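Local coordinates for transcriptional regulator (Streptococcus pneumoniae, PDB 2GNP), which probably regulates transcription in response to a sugar-type effector, which its Rossmann-like putative sugar-binding domain would recognise, at residues A[59-64]-A[151-156]; A[87-92]-A[211-216]; A[159-164]-A[184-189]; A[233-238]-A[260-265]; A[122-127]-A[170-175]. All coordinates share one frame; numbering follows the deposited sequence.

Interaction 1 (A[59-64]-A[151-156])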
# COMPACT_ATOMS: atom_id res chain seq x y z
N MSE A 59 12.77 -2.94 -14.72
CA MSE A 59 11.53 -3.17 -13.94
C MSE A 59 10.51 -2.02 -14.02
O MSE A 59 10.92 -0.86 -14.14
CB MSE A 59 11.91 -3.43 -12.52
CG MSE A 59 12.55 -4.81 -12.39
SE MSE A 59 12.53 -5.13 -10.56
CE MSE A 59 12.96 -7.04 -10.53
N LYS A 60 9.21 -2.40 -13.97
CA LYS A 60 8.07 -1.50 -13.92
C LYS A 60 7.58 -1.55 -12.48
O LYS A 60 7.23 -2.64 -11.98
CB LYS A 60 7.00 -1.97 -14.90
CG LYS A 60 7.45 -1.86 -16.36
CD LYS A 60 6.36 -2.33 -17.29
CE LYS A 60 5.44 -1.18 -17.61
NZ LYS A 60 4.58 -1.54 -18.77
N ILE A 61 7.58 -0.37 -11.82
CA ILE A 61 7.34 -0.33 -10.39
C ILE A 61 6.19 0.65 -10.11
O ILE A 61 6.29 1.81 -10.52
CB ILE A 61 8.64 0.07 -9.60
CG1 ILE A 61 9.80 -0.92 -9.86
CG2 ILE A 61 8.35 0.21 -8.12
CD1 ILE A 61 11.21 -0.38 -9.51
N GLY A 62 5.15 0.16 -9.44
CA GLY A 62 3.99 1.03 -9.03
C GLY A 62 4.09 1.49 -7.58
O GLY A 62 4.50 0.73 -6.73
N PHE A 63 3.70 2.75 -7.30
CA PHE A 63 3.68 3.24 -5.91
C PHE A 63 2.26 3.68 -5.58
O PHE A 63 1.56 4.22 -6.47
CB PHE A 63 4.55 4.49 -5.76
CG PHE A 63 5.90 4.17 -5.16
CD1 PHE A 63 6.78 3.38 -5.86
CD2 PHE A 63 6.22 4.57 -3.86
CE1 PHE A 63 8.01 3.04 -5.30
CE2 PHE A 63 7.47 4.22 -3.27
CZ PHE A 63 8.36 3.47 -4.01
N SER A 64 1.86 3.50 -4.31
CA SER A 64 0.69 4.22 -3.78
C SER A 64 1.20 5.49 -3.05
O SER A 64 2.18 6.16 -3.46
CB SER A 64 -0.22 3.32 -2.93
OG SER A 64 -1.46 3.91 -2.70
N LEU A 151 3.00 -4.84 -13.99
CA LEU A 151 4.04 -4.32 -13.09
C LEU A 151 4.87 -5.45 -12.50
O LEU A 151 4.40 -6.58 -12.29
CB LEU A 151 3.41 -3.58 -11.95
CG LEU A 151 2.75 -2.26 -12.41
CD1 LEU A 151 2.10 -1.67 -11.12
CD2 LEU A 151 3.68 -1.26 -13.11
N ASP A 152 6.13 -5.13 -12.26
CA ASP A 152 7.03 -6.06 -11.57
C ASP A 152 6.95 -5.95 -10.04
O ASP A 152 7.02 -6.95 -9.35
CB ASP A 152 8.48 -5.80 -11.99
CG ASP A 152 8.70 -6.11 -13.45
OD1 ASP A 152 8.63 -7.31 -13.81
OD2 ASP A 152 8.83 -5.19 -14.25
N ILE A 153 6.86 -4.71 -9.56
CA ILE A 153 6.85 -4.45 -8.11
C ILE A 153 5.76 -3.44 -7.85
O ILE A 153 5.51 -2.60 -8.69
CB ILE A 153 8.16 -3.84 -7.66
CG1 ILE A 153 9.29 -4.87 -7.86
CG2 ILE A 153 8.04 -3.34 -6.20
CD1 ILE A 153 10.68 -4.19 -7.63
N ALA A 154 5.04 -3.63 -6.76
CA ALA A 154 4.15 -2.55 -6.24
C ALA A 154 4.67 -2.24 -4.84
O ALA A 154 5.05 -3.16 -4.13
CB ALA A 154 2.75 -3.03 -6.14
N VAL A 155 4.61 -0.97 -4.45
CA VAL A 155 4.99 -0.51 -3.10
C VAL A 155 3.80 0.25 -2.57
O VAL A 155 3.46 1.25 -3.15
CB VAL A 155 6.25 0.38 -3.11
CG1 VAL A 155 6.82 0.58 -1.65
CG2 VAL A 155 7.36 -0.33 -4.00
N VAL A 156 3.25 -0.21 -1.43
CA VAL A 156 1.96 0.35 -0.96
C VAL A 156 1.95 0.48 0.59
O VAL A 156 2.65 -0.25 1.32
CB VAL A 156 0.77 -0.55 -1.38
CG1 VAL A 156 0.72 -0.73 -2.90
CG2 VAL A 156 0.77 -1.91 -0.62

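Interaction 2 (A[87-92]-A[211-216])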
# COMPACT_ATOMS: atom_id res chain seq x y z
N TYR A 87 5.30 4.15 -11.88
CA TYR A 87 3.87 4.40 -12.23
C TYR A 87 3.13 4.63 -10.91
O TYR A 87 3.55 4.16 -9.86
CB TYR A 87 3.25 3.17 -12.91
CG TYR A 87 3.97 2.78 -14.17
CD1 TYR A 87 5.01 1.88 -14.09
CD2 TYR A 87 3.61 3.33 -15.41
CE1 TYR A 87 5.74 1.50 -15.26
CE2 TYR A 87 4.31 2.95 -16.58
CZ TYR A 87 5.38 2.05 -16.45
OH TYR A 87 6.09 1.69 -17.59
N PRO A 88 2.00 5.38 -10.98
CA PRO A 88 1.09 5.50 -9.83
C PRO A 88 0.12 4.34 -9.84
O PRO A 88 -0.40 3.97 -10.92
CB PRO A 88 0.33 6.84 -10.11
CG PRO A 88 0.26 6.92 -11.70
CD PRO A 88 1.63 6.20 -12.13
N LEU A 89 -0.12 3.77 -8.66
CA LEU A 89 -1.15 2.73 -8.49
C LEU A 89 -2.52 3.39 -8.22
O LEU A 89 -3.58 2.78 -8.48
CB LEU A 89 -0.82 1.80 -7.34
CG LEU A 89 0.47 0.97 -7.60
CD1 LEU A 89 0.80 0.36 -6.23
CD2 LEU A 89 0.22 -0.10 -8.71
N ALA A 90 -2.49 4.57 -7.66
CA ALA A 90 -3.67 5.27 -7.21
C ALA A 90 -3.20 6.66 -6.75
O ALA A 90 -2.09 6.80 -6.19
CB ALA A 90 -4.31 4.50 -6.04
N GLY A 91 -4.07 7.64 -6.95
CA GLY A 91 -3.82 8.99 -6.42
C GLY A 91 -4.26 8.90 -4.96
O GLY A 91 -5.05 8.03 -4.57
N GLY A 92 -3.74 9.76 -4.12
CA GLY A 92 -4.25 9.67 -2.77
C GLY A 92 -5.44 10.58 -2.66
O GLY A 92 -5.92 11.11 -3.66
N ILE A 211 -10.27 5.55 -9.63
CA ILE A 211 -9.27 5.56 -10.66
C ILE A 211 -8.00 4.97 -10.03
O ILE A 211 -7.10 5.69 -9.59
CB ILE A 211 -9.00 6.98 -11.24
CG1 ILE A 211 -10.29 7.60 -11.80
CG2 ILE A 211 -7.95 6.86 -12.38
CD1 ILE A 211 -10.97 6.77 -12.86
N ALA A 212 -7.97 3.66 -9.92
CA ALA A 212 -6.83 2.96 -9.29
C ALA A 212 -6.69 1.58 -9.87
O ALA A 212 -7.63 1.01 -10.42
CB ALA A 212 -7.09 2.82 -7.79
N ILE A 213 -5.51 1.00 -9.70
CA ILE A 213 -5.33 -0.42 -10.01
C ILE A 213 -6.39 -1.26 -9.32
O ILE A 213 -6.77 -0.96 -8.22
CB ILE A 213 -3.92 -0.90 -9.65
CG1 ILE A 213 -3.59 -2.27 -10.22
CG2 ILE A 213 -3.65 -0.83 -8.12
CD1 ILE A 213 -2.08 -2.65 -9.98
N SER A 214 -6.89 -2.28 -10.01
CA SER A 214 -7.83 -3.20 -9.33
C SER A 214 -7.14 -4.09 -8.31
O SER A 214 -5.94 -4.39 -8.43
CB SER A 214 -8.54 -4.05 -10.37
OG SER A 214 -7.67 -5.01 -10.98
N LEU A 215 -7.88 -4.59 -7.30
CA LEU A 215 -7.31 -5.56 -6.36
C LEU A 215 -6.85 -6.83 -7.10
O LEU A 215 -5.79 -7.38 -6.80
CB LEU A 215 -8.34 -5.91 -5.28
CG LEU A 215 -8.78 -4.77 -4.40
CD1 LEU A 215 -9.61 -5.29 -3.22
CD2 LEU A 215 -7.57 -4.04 -3.84
N GLU A 216 -7.63 -7.25 -8.12
CA GLU A 216 -7.26 -8.35 -8.99
C GLU A 216 -5.88 -8.18 -9.62
O GLU A 216 -5.03 -9.09 -9.56
CB GLU A 216 -8.34 -8.51 -10.06
CG GLU A 216 -8.10 -9.58 -11.10
CD GLU A 216 -8.15 -11.00 -10.56
OE1 GLU A 216 -8.78 -11.28 -9.47
OE2 GLU A 216 -7.53 -11.86 -11.23
O HOH W 1 -6.21 8.30 -8.84

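Interaction 3 (A[159-164]-A[184-189])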
# COMPACT_ATOMS: atom_id res chain seq x y z
N GLY A 159 -4.25 1.60 4.68
CA GLY A 159 -5.00 2.54 5.53
C GLY A 159 -6.06 1.82 6.36
O GLY A 159 -6.48 0.70 6.04
N ASP A 160 -6.42 2.43 7.49
CA ASP A 160 -7.45 1.85 8.34
C ASP A 160 -8.74 2.64 8.14
O ASP A 160 -8.72 3.63 7.41
CB ASP A 160 -7.03 1.84 9.84
CG ASP A 160 -6.81 3.22 10.39
OD1 ASP A 160 -5.65 3.54 10.77
OD2 ASP A 160 -7.76 4.01 10.44
N PHE A 161 -9.84 2.24 8.77
CA PHE A 161 -11.10 2.95 8.57
C PHE A 161 -11.60 3.41 9.93
O PHE A 161 -12.81 3.54 10.14
CB PHE A 161 -12.09 2.04 7.87
CG PHE A 161 -13.17 2.77 7.15
CD1 PHE A 161 -14.50 2.59 7.52
CD2 PHE A 161 -12.88 3.65 6.11
CE1 PHE A 161 -15.53 3.29 6.83
CE2 PHE A 161 -13.88 4.32 5.45
CZ PHE A 161 -15.21 4.13 5.80
N SER A 162 -10.62 3.66 10.81
CA SER A 162 -10.86 4.28 12.10
C SER A 162 -11.20 5.74 11.84
O SER A 162 -11.07 6.25 10.70
CB SER A 162 -9.63 4.19 12.99
OG SER A 162 -8.72 5.23 12.63
N ASN A 163 -11.58 6.47 12.89
CA ASN A 163 -11.83 7.91 12.76
C ASN A 163 -10.67 8.66 12.08
O ASN A 163 -10.89 9.47 11.20
CB ASN A 163 -12.23 8.54 14.11
CG ASN A 163 -13.43 9.51 14.01
OD1 ASN A 163 -14.39 9.41 14.76
ND2 ASN A 163 -13.35 10.44 13.10
N LYS A 164 -9.43 8.36 12.46
CA LYS A 164 -8.29 9.03 11.89
C LYS A 164 -8.06 8.58 10.46
O LYS A 164 -7.57 9.36 9.64
CB LYS A 164 -7.05 8.73 12.72
CG LYS A 164 -6.92 9.54 14.01
CD LYS A 164 -5.43 9.81 14.35
CE LYS A 164 -4.53 8.58 14.16
NZ LYS A 164 -3.03 8.81 14.34
N VAL A 184 -21.35 -1.82 5.26
CA VAL A 184 -20.72 -3.08 4.83
C VAL A 184 -19.48 -3.46 5.64
O VAL A 184 -18.73 -4.38 5.25
CB VAL A 184 -20.41 -3.13 3.31
CG1 VAL A 184 -21.72 -3.02 2.50
CG2 VAL A 184 -19.41 -2.03 2.93
N LYS A 185 -19.27 -2.76 6.75
CA LYS A 185 -18.26 -3.12 7.73
C LYS A 185 -16.87 -3.01 7.11
O LYS A 185 -16.07 -3.92 7.22
CB LYS A 185 -18.50 -4.56 8.25
CG LYS A 185 -19.83 -4.69 9.08
CD LYS A 185 -20.09 -6.16 9.42
CE LYS A 185 -21.59 -6.49 9.46
NZ LYS A 185 -22.22 -5.61 10.45
N THR A 186 -16.64 -1.89 6.43
CA THR A 186 -15.30 -1.63 5.88
C THR A 186 -14.29 -1.58 7.02
O THR A 186 -14.54 -0.97 8.12
CB THR A 186 -15.33 -0.29 5.12
OG1 THR A 186 -16.22 -0.47 4.01
CG2 THR A 186 -13.93 0.10 4.57
N VAL A 187 -13.10 -2.16 6.80
CA VAL A 187 -12.07 -2.15 7.82
C VAL A 187 -10.80 -1.40 7.39
O VAL A 187 -9.96 -1.06 8.23
CB VAL A 187 -11.69 -3.56 8.34
CG1 VAL A 187 -12.94 -4.32 8.93
CG2 VAL A 187 -11.01 -4.38 7.29
N GLY A 188 -10.62 -1.20 6.08
CA GLY A 188 -9.36 -0.58 5.66
C GLY A 188 -9.35 -0.35 4.17
O GLY A 188 -10.35 -0.62 3.43
N GLU A 189 -8.22 0.23 3.71
CA GLU A 189 -8.00 0.43 2.25
C GLU A 189 -6.58 0.18 1.83
O GLU A 189 -5.65 0.28 2.64
CB GLU A 189 -8.50 1.74 1.68
CG GLU A 189 -7.73 3.05 1.91
CD GLU A 189 -6.24 3.23 1.47
OE1 GLU A 189 -5.70 2.91 0.34
OE2 GLU A 189 -5.51 3.76 2.36
O HOH W 2 -10.05 -0.46 10.68

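Interaction 4 (A[233-238]-A[260-265])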
# COMPACT_ATOMS: atom_id res chain seq x y z
N LYS A 233 -4.13 -0.30 12.74
CA LYS A 233 -4.02 -1.04 11.47
C LYS A 233 -4.13 -2.55 11.54
O LYS A 233 -3.98 -3.21 10.51
CB LYS A 233 -2.75 -0.61 10.76
CG LYS A 233 -2.96 0.76 10.18
CD LYS A 233 -1.78 1.21 9.43
CE LYS A 233 -2.05 2.67 9.01
NZ LYS A 233 -1.01 2.93 8.01
N VAL A 234 -4.40 -3.11 12.73
CA VAL A 234 -4.38 -4.58 12.90
C VAL A 234 -5.48 -5.23 12.05
O VAL A 234 -5.20 -6.21 11.33
CB VAL A 234 -4.58 -4.96 14.37
CG1 VAL A 234 -4.87 -6.47 14.55
CG2 VAL A 234 -3.36 -4.48 15.16
N SER A 235 -6.71 -4.70 12.11
CA SER A 235 -7.81 -5.31 11.33
C SER A 235 -7.53 -5.22 9.82
O SER A 235 -7.73 -6.20 9.09
CB SER A 235 -9.15 -4.64 11.65
OG SER A 235 -9.49 -4.86 13.05
N SER A 236 -6.99 -4.08 9.39
CA SER A 236 -6.69 -3.86 7.96
C SER A 236 -5.61 -4.83 7.46
O SER A 236 -5.72 -5.46 6.38
CB SER A 236 -6.25 -2.42 7.67
OG SER A 236 -7.17 -1.51 8.24
N ILE A 237 -4.56 -4.99 8.25
CA ILE A 237 -3.49 -5.90 7.88
C ILE A 237 -4.00 -7.34 7.84
O ILE A 237 -3.71 -8.10 6.91
CB ILE A 237 -2.26 -5.72 8.83
CG1 ILE A 237 -1.63 -4.29 8.64
CG2 ILE A 237 -1.24 -6.79 8.57
CD1 ILE A 237 -0.64 -3.95 9.72
N LEU A 238 -4.84 -7.69 8.81
CA LEU A 238 -5.36 -9.07 8.82
C LEU A 238 -6.19 -9.32 7.53
O LEU A 238 -6.10 -10.39 6.90
CB LEU A 238 -6.19 -9.24 10.07
CG LEU A 238 -6.91 -10.61 10.21
CD1 LEU A 238 -5.91 -11.79 10.15
CD2 LEU A 238 -7.68 -10.58 11.51
N LEU A 260 -2.50 -11.70 14.99
CA LEU A 260 -2.67 -13.11 15.36
C LEU A 260 -3.78 -13.30 16.40
O LEU A 260 -4.66 -14.19 16.25
CB LEU A 260 -1.35 -13.68 15.82
CG LEU A 260 -0.32 -13.92 14.70
CD1 LEU A 260 1.04 -14.24 15.32
CD2 LEU A 260 -0.74 -15.00 13.70
N GLU A 261 -3.77 -12.44 17.41
CA GLU A 261 -4.77 -12.42 18.44
C GLU A 261 -6.17 -12.18 17.86
O GLU A 261 -7.11 -12.94 18.17
CB GLU A 261 -4.47 -11.34 19.46
CG GLU A 261 -5.46 -11.45 20.66
CD GLU A 261 -5.25 -10.37 21.70
OE1 GLU A 261 -6.12 -9.47 21.82
OE2 GLU A 261 -4.21 -10.43 22.40
N GLU A 262 -6.32 -11.15 17.05
CA GLU A 262 -7.59 -10.91 16.38
C GLU A 262 -8.06 -12.07 15.49
O GLU A 262 -9.27 -12.43 15.48
CB GLU A 262 -7.54 -9.61 15.58
CG GLU A 262 -8.89 -9.20 15.08
CD GLU A 262 -8.93 -7.75 14.73
OE1 GLU A 262 -8.63 -6.91 15.61
OE2 GLU A 262 -9.26 -7.45 13.57
N ASP A 263 -7.13 -12.66 14.75
CA ASP A 263 -7.48 -13.78 13.88
C ASP A 263 -7.99 -14.95 14.76
O ASP A 263 -8.93 -15.65 14.38
CB ASP A 263 -6.28 -14.23 13.06
CG ASP A 263 -6.66 -15.05 11.82
OD1 ASP A 263 -5.70 -15.56 11.20
OD2 ASP A 263 -7.87 -15.21 11.49
N GLY A 264 -7.37 -15.12 15.92
CA GLY A 264 -7.73 -16.20 16.83
C GLY A 264 -9.12 -16.06 17.42
O GLY A 264 -9.65 -17.02 17.98
N ASP A 265 -9.73 -14.88 17.27
CA ASP A 265 -11.06 -14.60 17.81
C ASP A 265 -12.10 -15.11 16.83
O ASP A 265 -13.29 -15.05 17.10
CB ASP A 265 -11.26 -13.09 18.02
CG ASP A 265 -10.50 -12.54 19.24
OD1 ASP A 265 -10.05 -13.34 20.10
OD2 ASP A 265 -10.37 -11.30 19.33

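Interaction 5 (A[122-127]-A[170-175])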
# COMPACT_ATOMS: atom_id res chain seq x y z
N ALA A 122 -5.65 12.22 -12.85
CA ALA A 122 -7.09 12.14 -12.49
C ALA A 122 -7.28 12.03 -11.00
O ALA A 122 -6.45 11.41 -10.31
CB ALA A 122 -7.75 10.94 -13.16
N THR A 123 -8.38 12.63 -10.52
CA THR A 123 -8.84 12.52 -9.13
C THR A 123 -9.23 11.08 -8.80
O THR A 123 -9.84 10.39 -9.64
CB THR A 123 -10.10 13.43 -8.96
OG1 THR A 123 -9.73 14.79 -9.26
CG2 THR A 123 -10.61 13.38 -7.58
N ILE A 124 -8.87 10.64 -7.61
CA ILE A 124 -9.00 9.22 -7.26
C ILE A 124 -10.47 8.72 -7.31
O ILE A 124 -10.71 7.63 -7.79
CB ILE A 124 -8.32 8.93 -5.88
CG1 ILE A 124 -8.47 7.46 -5.45
CG2 ILE A 124 -8.85 9.86 -4.81
CD1 ILE A 124 -7.83 6.46 -6.40
N VAL A 125 -11.43 9.52 -6.85
CA VAL A 125 -12.86 9.09 -6.88
C VAL A 125 -13.66 10.06 -7.77
O VAL A 125 -13.68 11.28 -7.51
CB VAL A 125 -13.51 9.09 -5.45
CG1 VAL A 125 -15.03 8.78 -5.55
CG2 VAL A 125 -12.80 8.09 -4.50
N GLN A 126 -14.31 9.51 -8.81
CA GLN A 126 -15.09 10.31 -9.74
C GLN A 126 -16.53 10.30 -9.20
O GLN A 126 -16.91 9.42 -8.39
CB GLN A 126 -15.03 9.73 -11.15
CG GLN A 126 -13.62 9.60 -11.73
CD GLN A 126 -13.03 10.95 -12.05
OE1 GLN A 126 -11.86 11.24 -11.73
NE2 GLN A 126 -13.85 11.81 -12.69
N GLU A 127 -17.31 11.29 -9.68
CA GLU A 127 -18.74 11.46 -9.38
C GLU A 127 -19.63 10.25 -9.71
O GLU A 127 -20.55 9.91 -8.96
CB GLU A 127 -19.23 12.74 -10.09
CG GLU A 127 -18.60 14.03 -9.50
CD GLU A 127 -18.44 15.18 -10.50
OE1 GLU A 127 -19.31 16.07 -10.50
OE2 GLU A 127 -17.44 15.20 -11.28
N LEU A 170 -12.16 12.87 3.99
CA LEU A 170 -13.29 13.74 4.25
C LEU A 170 -13.77 14.63 3.10
O LEU A 170 -14.98 14.91 3.01
CB LEU A 170 -13.01 14.60 5.49
CG LEU A 170 -13.74 14.20 6.79
CD1 LEU A 170 -14.05 12.74 6.97
CD2 LEU A 170 -13.03 14.71 8.02
N ASP A 171 -12.88 15.11 2.26
CA ASP A 171 -13.39 15.89 1.11
C ASP A 171 -13.33 15.14 -0.22
O ASP A 171 -13.57 15.71 -1.30
CB ASP A 171 -12.73 17.26 1.00
CG ASP A 171 -13.45 18.33 1.86
OD1 ASP A 171 -13.12 18.44 3.07
OD2 ASP A 171 -14.34 19.05 1.32
N MSE A 172 -13.02 13.85 -0.13
CA MSE A 172 -12.98 13.01 -1.32
C MSE A 172 -14.25 12.13 -1.42
O MSE A 172 -14.88 12.04 -2.50
CB MSE A 172 -11.70 12.18 -1.32
CG MSE A 172 -11.49 11.37 -2.61
SE MSE A 172 -11.58 12.47 -4.27
CE MSE A 172 -9.98 13.55 -3.95
N LEU A 173 -14.62 11.50 -0.31
CA LEU A 173 -15.84 10.71 -0.23
C LEU A 173 -17.00 11.52 0.33
O LEU A 173 -16.81 12.41 1.18
CB LEU A 173 -15.62 9.48 0.67
CG LEU A 173 -14.43 8.54 0.35
CD1 LEU A 173 -14.34 7.44 1.39
CD2 LEU A 173 -14.58 7.93 -1.10
N THR A 174 -18.21 11.20 -0.13
CA THR A 174 -19.42 11.90 0.33
C THR A 174 -19.89 11.33 1.68
O THR A 174 -19.50 10.23 2.07
CB THR A 174 -20.56 11.80 -0.70
OG1 THR A 174 -21.09 10.47 -0.70
CG2 THR A 174 -20.03 12.14 -2.11
N GLU A 175 -20.73 12.09 2.38
CA GLU A 175 -21.40 11.58 3.58
C GLU A 175 -22.04 10.23 3.29
O GLU A 175 -21.89 9.29 4.06
CB GLU A 175 -22.47 12.58 4.06
CG GLU A 175 -21.87 13.79 4.75
CD GLU A 175 -22.91 14.69 5.39
OE1 GLU A 175 -23.54 15.51 4.66
OE2 GLU A 175 -23.10 14.58 6.63

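Interaction 1 (A[59-64]-A[151-156])
The ring of Phe-63 lies flat against Val-155, whose CB stands 3.8 Å from the ring centroid and only 11° off the ring normal. This CH-pi contact brings CG2 of Val-155 close to CE1 and CZ of the ring, while CG1 sits near CE2 and CZ. Ile-61 and Ile-153 continue the row, side by side and pointing the same way, with Ile-61 CG1 4.0 Å from Ile-153 CB. At its far end Ile-153 CD1 meets SE of Met-59, a selenomethionine, at 3.6 Å. Helices 36-54 and 67-75 cover this face through Leu-51, Leu-54, Leu-69 and Val-73. On the other face, Gly-62 has no side chain and Leu-151 lays CD1 3.9 Å from Gly-62 CA.

Between the two faces runs a parallel ladder. Gly-62 gives its N-H to Ile-153 O and receives that of Val-155 on its own O, and Ser-64 N then bonds to Val-155 O. Toward the start of the strands, Lys-60 O is gripped twice, with Asp-152 N 2.7 Å from Lys-60 O. The second donor, Ile-153 N, is 3.2 Å from Lys-60 O. The polar edge is completed by Asp-152, whose CG is anti to its own carbonyl carbon (chi1 -66°). Its OD2 receives Lys-60 N at 2.8 Å on the anti lone pair, along a nearly straight N-H line (170°). The ammonium of Lys-60 goes instead to Asp-150 and Ser-147. Strand 60-63, lying between strands 85-88 and 153-160, thus belongs to the parallel centre of a Rossmann-like alpha/beta sheet with helices packed on the face of Ile-61, Phe-63, Ile-153 and Val-155.

Interaction 2 (A[87-92]-A[211-216])
Leu-89 overlaps Ile-213 lengthwise, the two side chains lying side by side and pointing the same way, with Leu-89 CD2 3.7 Å from Ile-213 CD1. The CG1 branch of Ile-213 is anti to its backbone N (chi1 -168°), whereas CG2 turns back beside the other chain, 3.6 Å from Leu-89 O and also close to Leu-89 CB. Next to this pair the methyl groups of Ala-90 and Ala-212 meet, CB to CB, at 3.7 Å. Leu-89 follows directly on the parallel strand 85-88, at its C-terminal end, the edge of the sheet at which Rossmann-like folds commonly place their ligand-binding loops; here that exit is met by the chain leading into helix 215-218. One direct backbone bond joins the two, from Ile-213 N to Leu-89 O (2.9 Å, 166° at the hydrogen). Farther along, where the backbones separate, a water takes over, accepting from Gly-91 N at 2.9 Å and donating to Ile-211 O at the same distance. Arg-193 holds the carbonyls of Ala-212 and Ile-213 from outside the pair, and Ser-214, as N-cap, turns its OG to Asp-217 N. Leu-89 also touches Leu-151, and Ala-154 and Val-156 of strand 153-160.

Interaction 3 (A[159-164]-A[184-189])
Phe-161 leans from its CB onto the chain at Thr-186 and Val-187. Phe-161 CB rests 3.7 Å from Val-187 C. With CG anti to the backbone N (chi1 -157°), the ring starts out across Thr-186, whose CG2 is 3.8 Å from Phe-161 CG. Along one side of the ring Phe-161 CD1 comes 3.6 Å from Thr-186 O, and Phe-161 CE1 beyond it reaches Thr-186 CB at 4.0 Å. The Thr-186 methyl sits over one face, displaced toward the rim, in a CH-pi contact. Phe-178, Leu-181 and Thr-182 of helix 175-183 also pack on the ring, and Lys-166 adds a cation-pi interaction.

Before Phe-161 the backbones pair antiparallel. Gly-159 N bonds to Glu-189 O at 2.8 Å, and Glu-189 N returns to Gly-159 O at 2.9 Å from well above the carbonyl plane; Ser-236 OG bonds to this same oxygen. Glu-189 bends back so that its carboxylate lies over Gly-159, while its OE1 takes Cys-192 N. At the end of the strand, Asp-160 OD2 receives both N and OG of Ser-162 from the same face of its carboxylate, the hydroxyl at 2.7 Å, and OD1 bonds to Thr-232. The bond from Ser-162 N makes an Asx turn, leading the chain into helix 163-167 with Ser-162 as N-cap. On the partner side, a Schellman motif at Lys-185 ends helix 175-183. Val-187 and Gly-188 together oppose Phe-195, a classic beta bulge in the hairpin of strands 188-190 and 193-195; that hairpin adds an antiparallel extension to a largely parallel sheet at the end of strand 153-160.

Interaction 4 (A[233-238]-A[260-265])
Helix segments 234-238 and 260-264, which meet through Leu-238, Glu-262 and Asp-263, cross steeply, their axes 9.8 Å apart at closest approach and inclined at 73°. The nearest CA atoms, those of Leu-238 and Asp-263, are still 7.2 Å apart, leaving the side chains to bridge the distance.

Leu-238 does most of the apolar work. Its CD1 rests 3.7 Å from Asp-263 CG, the two side chains crossing at about a right angle, and CD2 lies 4.0 Å from Glu-262 CG. Within these turns the methyl groups cover the aliphatic roots of acidic residues and a carboxyl carbon; Val-259, one turn earlier, adds a hydrocarbon partner. Glu-262, with CG anti to its backbone N (chi1 -170°) and the chain extended beyond it, spans the gap to the first turn of helix 234-242. There OE2 accepts the hydroxyl of Ser-235 on its syn lone pair, Ser-235 OG to Glu-262 OE2 being 2.7 Å, and Glu-262 OE1 comes to 3.9 Å from Val-234 CG1.

OD1 of Asp-263 is bonded to the hydroxyl of Tyr-20, from helix 5-20, and OD2 forms a salt bridge with Arg-242, at the far end of the partner helix 234-242. Tyr-20 touches Leu-238 as well and so packs against both partners. Helix 234-242 joins the parallel strands 223-227 and 248-252, a beta-alpha-beta connection, with Ile-237 lying on strand 248-252; helix 253-264 follows that strand directly and ends here, its last turns packed against both helix 234-242 and helix 5-20.

Interaction 5 (A[122-127]-A[170-175])
Met-172, a selenomethionine, lies against three successive residues, Thr-123, Ile-124 and Val-125. Met-172 SE lies 3.6 Å from Thr-123 CG2, and the terminal CE is nearly as close to the same methyl at 3.7 Å. Nearer the backbone, Met-172 CG meets Ile-124 CG2 at 3.8 Å, the two side chains crossing at about a right angle. The same Met-172 CG is 4.0 Å from Val-125 CG2, and here the side chains slide past each other in opposite directions. The hooked shape of the methionine explains this spread: CG runs anti to the backbone N (chi1 -174°), then the chain folds at chi2 (53°) and again at chi3 (66°), which keeps CE beside Thr-123 and Ile-124. Leu-173 adds a second touch, its CD2 3.8 Å from Val-125 CG2, again with the side chains crossed. The side-chain touches are apolar, and no hydrogen bond ties the two loops directly.

Their positions are set from behind. Ile-124 and Gln-126 pair through their backbones with Ile-211 and Arg-209. Leu-173 packs on Phe-178 and Leu-181 of helix 175-183, and Leu-206 touches both Val-125 and Leu-173, bridging the pair from helix 204-207. Just beyond, Thr-174 is the N-cap of helix 175-183; its hydroxyl caps a backbone N of the first turn and its own N bonds to Asp-177 OD2. The contact is a loop-to-loop junction, joining the approach to helix 129-136 with the connection between helices 163-167 and 175-183.

In the fold
Interactions 1 and 2 lie nearest the chain's centre and are buried, as is the more peripheral interaction 5; interactions 3 and 4 are partly buried. Strands 60-63 and 85-88 are sheet neighbours, linking interactions 1 and 2. Interaction 3 uses the other end of strand 153-160, about 23 Å from interaction 1 between centres, where parallel pairing gives way to antiparallel. It touches interaction 4 through Ser-236, whose hydroxyl bonds to carbonyls of both its segments. Interaction 5 adjoins interaction 2 through a backbone bond from Ile-211 to Ile-124. Chemistry follows place: backbone ladders dominate in the sheet, a single hydroxyl-carboxylate bond marks the helix pair, and interaction 5 relies on apolar side chains alone.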